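Local coordinates for lasso peptide isopeptidase AtxE2 (Asticcacaulis excentricus, PDB 5TXE), which hydrolyses the isopeptide bond of the lasso peptides astexin-2 and astexin-3, recognising their knotted shape and turning them into linear peptides, at residues 39-44 with 645-650; 44-49 with 441-446; 533-538 with 587-592. The protein carries 1 engineered substitution. All coordinates share one frame; numbering follows the deposited sequence.

Contact 1 (39-44 with 645-650)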
# COMPACT_ATOMS: atom_id res chain seq x y z
N THR A 39 15.61 6.95 14.80
CA THR A 39 14.84 6.29 15.85
C THR A 39 13.37 6.16 15.45
O THR A 39 12.94 6.71 14.43
CB THR A 39 14.89 7.09 17.13
OG1 THR A 39 14.32 8.35 16.87
CG2 THR A 39 16.35 7.26 17.61
N PRO A 40 12.60 5.38 16.23
CA PRO A 40 11.16 5.34 15.90
C PRO A 40 10.49 6.72 15.90
O PRO A 40 9.65 6.97 15.09
CB PRO A 40 10.58 4.47 17.00
CG PRO A 40 11.72 3.60 17.41
CD PRO A 40 12.91 4.51 17.37
N GLU A 41 10.92 7.61 16.79
CA GLU A 41 10.43 9.01 16.88
C GLU A 41 10.72 9.79 15.60
O GLU A 41 9.89 10.56 15.14
CB GLU A 41 11.00 9.72 18.15
CG GLU A 41 10.38 9.27 19.52
CD GLU A 41 10.80 7.84 20.00
OE1 GLU A 41 11.90 7.30 19.58
OE2 GLU A 41 10.01 7.20 20.80
N VAL A 42 11.87 9.55 14.99
CA VAL A 42 12.22 10.19 13.73
C VAL A 42 11.39 9.60 12.60
O VAL A 42 10.81 10.32 11.81
CB VAL A 42 13.75 10.07 13.44
CG1 VAL A 42 14.11 10.71 12.09
CG2 VAL A 42 14.55 10.75 14.55
N LEU A 43 11.32 8.27 12.54
CA LEU A 43 10.65 7.59 11.43
C LEU A 43 9.16 7.93 11.35
O LEU A 43 8.62 8.22 10.29
CB LEU A 43 10.81 6.08 11.58
CG LEU A 43 10.17 5.22 10.52
CD1 LEU A 43 10.79 5.54 9.17
CD2 LEU A 43 10.32 3.73 10.84
N VAL A 44 8.48 7.90 12.49
CA VAL A 44 7.05 8.14 12.44
C VAL A 44 6.74 9.57 11.99
O VAL A 44 5.69 9.82 11.41
CB VAL A 44 6.37 7.81 13.79
CG1 VAL A 44 6.70 8.84 14.85
CG2 VAL A 44 4.84 7.82 13.64
N HIS A 645 -0.42 5.43 17.84
CA HIS A 645 -0.47 3.98 17.77
C HIS A 645 0.72 3.41 17.02
O HIS A 645 1.29 2.38 17.42
CB HIS A 645 -1.73 3.52 17.09
CG HIS A 645 -2.96 3.75 17.87
ND1 HIS A 645 -4.22 3.60 17.32
CD2 HIS A 645 -3.14 4.08 19.16
CE1 HIS A 645 -5.12 3.85 18.25
NE2 HIS A 645 -4.49 4.20 19.36
N ARG A 646 1.02 4.01 15.87
CA ARG A 646 2.13 3.51 15.05
C ARG A 646 3.41 3.58 15.82
O ARG A 646 4.18 2.63 15.82
CB ARG A 646 2.24 4.32 13.77
CG ARG A 646 3.50 4.03 12.91
CD ARG A 646 3.32 4.47 11.45
NE ARG A 646 2.51 3.48 10.73
CZ ARG A 646 1.23 3.62 10.39
NH1 ARG A 646 0.55 4.78 10.58
NH2 ARG A 646 0.62 2.59 9.85
N LEU A 647 3.64 4.68 16.53
CA LEU A 647 4.85 4.80 17.30
C LEU A 647 4.95 3.74 18.37
O LEU A 647 6.01 3.20 18.64
CB LEU A 647 4.96 6.21 17.91
CG LEU A 647 6.19 6.43 18.80
CD1 LEU A 647 7.45 6.19 18.02
CD2 LEU A 647 6.23 7.85 19.37
N ALA A 648 3.82 3.44 19.02
CA ALA A 648 3.77 2.46 20.08
C ALA A 648 3.98 1.06 19.51
O ALA A 648 4.65 0.27 20.09
CB ALA A 648 2.43 2.55 20.75
N VAL A 649 3.47 0.80 18.32
CA VAL A 649 3.73 -0.45 17.64
C VAL A 649 5.24 -0.61 17.32
O VAL A 649 5.84 -1.63 17.65
CB VAL A 649 2.92 -0.51 16.35
CG1 VAL A 649 3.36 -1.70 15.46
CG2 VAL A 649 1.46 -0.70 16.69
N TYR A 650 5.84 0.41 16.70
CA TYR A 650 7.28 0.45 16.44
C TYR A 650 8.06 0.11 17.68
O TYR A 650 8.94 -0.76 17.66
CB TYR A 650 7.73 1.84 16.02
CG TYR A 650 7.41 2.31 14.61
CD1 TYR A 650 6.84 1.49 13.63
CD2 TYR A 650 7.73 3.61 14.23
CE1 TYR A 650 6.55 1.97 12.35
CE2 TYR A 650 7.51 4.08 12.95
CZ TYR A 650 6.94 3.27 12.00
OH TYR A 650 6.79 3.79 10.77
O HOH W 1 6.21 6.11 9.33
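Tyr650 holds CG anti to its own carbonyl carbon (chi1 -75°), and this swings the phenol off helix 643-662 against the short helix 40-44. Leu43 and Leu647 both set CG anti to the backbone N, so each reaches across to the other helix. The branch CD2 of Leu43 meets Tyr650 CE2 at 3.5 Å, the two side chains crossing at about a right angle. At the edge of the same ring, in its plane, lie Pro40 O and Val44 N, themselves paired as a turn of helix, while Arg646 CG sits over one face, toward the rim. Further along, Leu647 CD1 lands 3.7 Å from Pro40 CB and 4.2 Å from Val44 CG1, touching both residues. No direct hydrogen bond crosses; instead a water donates to Tyr650 OH (2.8 Å) and, weakly, to Leu43 O. The hydroxyl is also hydrogen-bonded to Asp450; Arg646 NE bonds to Asp450 O, and NH2 to the carbonyls of Gly449 and Lys640. Thr39 is the N-cap of helix 40-44. An N-terminal helix thus packs on a helix of the hydrolase domain, the two segments obliquely antiparallel, their directions 142° apart and their axes 9.7 Å. Helix 454-459 touches Pro40 and Leu43 through Pro456, and strand 628-633 meets helix 643-662 at Ala648 and Val649.

Contact 2 (44-49 with 441-446)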
# COMPACT_ATOMS: atom_id res chain seq x y z
N VAL A 44 8.48 7.90 12.49
CA VAL A 44 7.05 8.14 12.44
C VAL A 44 6.74 9.57 11.99
O VAL A 44 5.69 9.82 11.41
CB VAL A 44 6.37 7.81 13.79
CG1 VAL A 44 6.70 8.84 14.85
CG2 VAL A 44 4.84 7.82 13.64
N ARG A 45 7.67 10.50 12.20
CA ARG A 45 7.45 11.88 11.77
C ARG A 45 7.89 12.20 10.33
O ARG A 45 7.76 13.33 9.91
CB ARG A 45 8.18 12.81 12.72
CG ARG A 45 7.61 12.86 14.13
CD ARG A 45 8.48 13.75 15.00
NE ARG A 45 7.85 14.09 16.26
CZ ARG A 45 7.88 13.32 17.33
NH1 ARG A 45 8.48 12.14 17.30
NH2 ARG A 45 7.30 13.74 18.44
N LEU A 46 8.48 11.25 9.61
CA LEU A 46 8.87 11.53 8.17
C LEU A 46 7.63 11.71 7.34
O LEU A 46 6.77 10.82 7.29
CB LEU A 46 9.74 10.42 7.61
CG LEU A 46 11.13 10.28 8.26
CD1 LEU A 46 11.90 9.07 7.76
CD2 LEU A 46 11.97 11.53 8.03
N ALA A 47 7.51 12.89 6.73
CA ALA A 47 6.34 13.25 5.97
C ALA A 47 6.21 12.41 4.72
O ALA A 47 7.18 11.72 4.34
CB ALA A 47 6.42 14.70 5.59
N ASP A 48 5.01 12.41 4.15
CA ASP A 48 4.69 11.62 2.97
C ASP A 48 3.79 12.45 2.02
O ASP A 48 3.26 13.51 2.39
CB ASP A 48 4.02 10.29 3.35
CG ASP A 48 4.41 9.10 2.37
OD1 ASP A 48 5.16 9.28 1.34
OD2 ASP A 48 3.93 7.96 2.63
N ILE A 49 3.69 11.96 0.79
CA ILE A 49 2.86 12.56 -0.24
C ILE A 49 2.04 11.48 -0.88
O ILE A 49 2.59 10.49 -1.39
CB ILE A 49 3.76 13.18 -1.33
CG1 ILE A 49 4.58 14.33 -0.76
CG2 ILE A 49 2.91 13.68 -2.48
CD1 ILE A 49 5.76 14.74 -1.62
N ARG A 441 10.43 -2.04 -2.72
CA ARG A 441 10.84 -1.26 -3.89
C ARG A 441 11.28 0.12 -3.57
O ARG A 441 12.09 0.69 -4.31
CB ARG A 441 9.73 -1.18 -4.94
CG ARG A 441 9.28 -2.54 -5.45
CD ARG A 441 8.48 -2.41 -6.76
NE ARG A 441 8.42 -3.68 -7.47
CZ ARG A 441 9.19 -4.03 -8.49
NH1 ARG A 441 10.14 -3.23 -8.98
NH2 ARG A 441 9.00 -5.21 -9.04
N GLY A 442 10.75 0.67 -2.48
CA GLY A 442 10.79 2.11 -2.24
C GLY A 442 11.53 2.35 -0.96
O GLY A 442 12.47 1.62 -0.64
N PHE A 443 11.10 3.39 -0.25
CA PHE A 443 11.77 3.81 0.96
C PHE A 443 11.59 2.74 2.05
O PHE A 443 10.53 2.20 2.20
CB PHE A 443 11.24 5.18 1.38
CG PHE A 443 11.74 5.61 2.69
CD1 PHE A 443 13.11 5.70 2.94
CD2 PHE A 443 10.82 5.92 3.75
CE1 PHE A 443 13.59 6.07 4.22
CE2 PHE A 443 11.29 6.30 5.01
CZ PHE A 443 12.68 6.38 5.25
N LEU A 444 12.67 2.40 2.73
CA LEU A 444 12.61 1.43 3.83
C LEU A 444 12.00 2.09 5.05
O LEU A 444 12.69 2.75 5.81
CB LEU A 444 14.01 0.95 4.15
CG LEU A 444 14.68 0.18 2.98
CD1 LEU A 444 16.10 -0.16 3.34
CD2 LEU A 444 13.95 -1.07 2.57
N ARG A 445 10.67 1.98 5.19
CA ARG A 445 9.94 2.67 6.25
C ARG A 445 9.48 1.58 7.24
O ARG A 445 10.24 1.26 8.16
CB ARG A 445 8.81 3.49 5.64
CG ARG A 445 7.95 4.31 6.58
CD ARG A 445 6.82 5.14 5.96
NE ARG A 445 7.23 6.29 5.21
CZ ARG A 445 7.31 7.51 5.70
NH1 ARG A 445 7.11 7.75 6.98
NH2 ARG A 445 7.65 8.47 4.90
N GLY A 446 8.31 0.98 7.02
CA GLY A 446 7.78 -0.02 7.98
C GLY A 446 7.33 -1.30 7.32
O GLY A 446 6.61 -2.12 7.91
O HOH W 2 7.83 8.06 1.83
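Hydrogen bonding carries this contact, and Arg445 donates every direct bond across it. Its chain runs out extended, CG anti to the backbone N (chi1 -179°), then bends at chi3 (-71°) so that the guanidinium meets the backbone carbonyls of 46-47 with its edge. NH1 gives the best bond, 3.1 Å to Leu46 O at an N-H...O angle of 154°; the oxygen is near the guanidinium plane, but the nitrogen stands above the plane of the carbonyl. NH2 adds two weak bonds, one to the same Leu46 O and one to Ala47 O at 3.3 Å. A water bridges onward, accepting from Arg445 NH2 and donating to Asp48 OD1 at 3.0 Å.

The charges come next. Asp48 OD2 lies 4.4 Å from Arg445 NH2, well off the guanidinium plane, so any attraction there is probably one of charge alone, beyond salt-bridge distance. Arg75 and Arg372 form long, weak ion pairs with the same carboxylate.

Apolar packing is slight: Leu46 CD1 touches Phe443 CZ at 3.8 Å, the side chains crossing at about a right angle. Within 441-446, Phe443 CE2 lies 3.9 Å above the guanidinium plane of Arg445, toward its rim.

The arginine therefore clasps main chain rather than a single acid, tying the N-terminal segment to the loop before helix 454-459; Asp48, shared with Arg75 and Arg372, probably offsets part of its charge.

Contact 3 (533-538 with 587-592)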
# COMPACT_ATOMS: atom_id res chain seq x y z
N VAL A 533 3.52 -15.44 8.27
CA VAL A 533 3.95 -15.68 9.62
C VAL A 533 3.27 -16.88 10.21
O VAL A 533 3.91 -17.67 10.89
CB VAL A 533 3.63 -14.53 10.54
CG1 VAL A 533 3.96 -14.89 11.98
CG2 VAL A 533 4.43 -13.30 10.12
N HIS A 534 1.98 -17.03 9.97
CA HIS A 534 1.22 -18.11 10.63
C HIS A 534 1.70 -19.43 10.05
O HIS A 534 1.99 -20.36 10.78
CB HIS A 534 -0.32 -17.96 10.47
CG HIS A 534 -0.84 -16.61 10.89
ND1 HIS A 534 -1.90 -15.99 10.25
CD2 HIS A 534 -0.39 -15.74 11.82
CE1 HIS A 534 -2.09 -14.82 10.82
NE2 HIS A 534 -1.19 -14.64 11.76
N PHE A 535 1.76 -19.45 8.74
CA PHE A 535 2.30 -20.63 8.00
C PHE A 535 3.71 -20.97 8.43
O PHE A 535 4.06 -22.12 8.63
CB PHE A 535 2.29 -20.35 6.48
CG PHE A 535 2.49 -21.57 5.63
CD1 PHE A 535 1.43 -22.40 5.34
CD2 PHE A 535 3.77 -21.93 5.21
CE1 PHE A 535 1.61 -23.53 4.57
CE2 PHE A 535 3.97 -23.05 4.41
CZ PHE A 535 2.88 -23.85 4.10
N GLY A 536 4.53 -19.96 8.59
CA GLY A 536 5.93 -20.14 8.91
C GLY A 536 6.16 -20.72 10.27
O GLY A 536 7.12 -21.52 10.46
N LEU A 537 5.34 -20.33 11.24
CA LEU A 537 5.59 -20.77 12.62
C LEU A 537 5.13 -22.21 12.79
O LEU A 537 5.53 -22.90 13.67
CB LEU A 537 4.86 -19.89 13.62
CG LEU A 537 5.29 -18.45 13.68
CD1 LEU A 537 4.61 -17.74 14.83
CD2 LEU A 537 6.78 -18.31 13.81
N ILE A 538 4.24 -22.65 11.92
CA ILE A 538 3.74 -24.01 12.02
C ILE A 538 4.57 -24.96 11.18
O ILE A 538 4.74 -26.10 11.57
CB ILE A 538 2.28 -24.07 11.56
CG1 ILE A 538 1.40 -23.45 12.66
CG2 ILE A 538 1.81 -25.50 11.26
CD1 ILE A 538 0.08 -23.01 12.11
N ALA A 587 -5.23 -27.18 8.54
CA ALA A 587 -4.19 -27.78 9.40
C ALA A 587 -2.82 -27.16 9.22
O ALA A 587 -1.99 -27.18 10.14
CB ALA A 587 -4.09 -29.26 9.07
N ALA A 588 -2.57 -26.58 8.06
CA ALA A 588 -1.27 -25.95 7.83
C ALA A 588 -1.13 -24.58 8.45
O ALA A 588 -0.01 -24.07 8.50
CB ALA A 588 -1.08 -25.81 6.33
N THR A 589 -2.24 -23.96 8.87
CA THR A 589 -2.19 -22.57 9.37
C THR A 589 -2.97 -22.24 10.66
O THR A 589 -2.66 -21.24 11.26
CB THR A 589 -2.71 -21.56 8.34
OG1 THR A 589 -4.08 -21.87 8.02
CG2 THR A 589 -1.88 -21.56 7.06
N SER A 590 -3.93 -23.06 11.08
CA SER A 590 -4.77 -22.74 12.21
C SER A 590 -4.00 -22.85 13.50
O SER A 590 -3.39 -23.89 13.79
CB SER A 590 -6.00 -23.63 12.29
OG SER A 590 -6.50 -23.60 13.62
N PHE A 591 -4.01 -21.76 14.28
CA PHE A 591 -3.42 -21.81 15.61
C PHE A 591 -4.27 -22.58 16.63
O PHE A 591 -3.74 -23.07 17.63
CB PHE A 591 -3.13 -20.40 16.15
CG PHE A 591 -1.97 -19.71 15.50
CD1 PHE A 591 -1.13 -20.36 14.61
CD2 PHE A 591 -1.71 -18.41 15.80
CE1 PHE A 591 -0.04 -19.69 14.07
CE2 PHE A 591 -0.65 -17.73 15.23
CZ PHE A 591 0.19 -18.36 14.37
N VAL A 592 -5.55 -22.72 16.38
CA VAL A 592 -6.35 -23.57 17.26
C VAL A 592 -5.90 -25.05 17.10
O VAL A 592 -5.58 -25.71 18.07
CB VAL A 592 -7.88 -23.44 16.96
CG1 VAL A 592 -8.74 -24.39 17.83
CG2 VAL A 592 -8.31 -22.02 17.21
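This is buried, mostly apolar packing inside the alpha/beta-hydrolase domain: helix 528-539, which runs on from the nucleophile elbow (Ala527, an engineered change here), lies against the turn that leads into helix 591-594. No hydrogen bond passes directly between the two segments. Phe591 points CG anti to its carbonyl carbon (chi1 -73°), which brings the end of the ring onto the helix. Its tip CZ comes 3.7 Å from His534 CD2; the two rings cross obliquely, centroids 5.2 Å apart and planes at 75°. Ile538 CD1 reaches the edge of the same ring, in plane, 3.8 Å from Phe591 CD1. That methyl also rests 3.4 Å from Thr589 O, while the other branch, CG2, sits 3.6 Å from Ala588 O, so Ile538 lies along the carbonyls of the turn. Nearer the start of the turn, Phe535 has CG anti to the backbone N and lays its ring edge against Thr589 CG2 (3.8 Å from CD1), with CE1 on Ala588 CB. Trp497 of helix 494-512 meets the Phe535 ring edge-to-face. An alanine at Phe591 would remove the ring that touches His534, Leu537 and Ile538, and would probably loosen the seat of helix 591-594 on helix 528-539. The polar groups are dealt with by neighbours: His534 ND1 pairs with Thr553 OG1 and NE2 with Ser550 O, Thr589 OG1 bonds to Thr553 O, and Asn539 ND2 bonds to both Phe535 O and Ala588 O. Ser590 OG caps helix 591-594 at Val593 N and also bonds to Asp581. With both nitrogens of the imidazole engaged, the rotation of His534 is fixed, and because one partner is a carbonyl oxygen, NE2 probably carries a proton.

In the fold
From the N terminus, helix 40-44 is met first. Contact 1 joins it to helix 643-662, 601 residues on, and closes a loop that takes in the beta-propeller and nearly all of the hydrolase domain. Contact 2 is nested inside that loop: the next residues, sharing Val44, reach 441-446 after strand 431-436. The two touch, with Leu43 CD2 3.7 Å from Arg445 O, so the N-terminal segment is fastened at two places to the hydrolase domain as it runs into strand 48-49, which pairs with strand 69-78. Contact 3 is nested within contact 1 but follows contact 2; it is local to the hydrolase domain, its centre about 28 Å from that of contact 1, and touches neither.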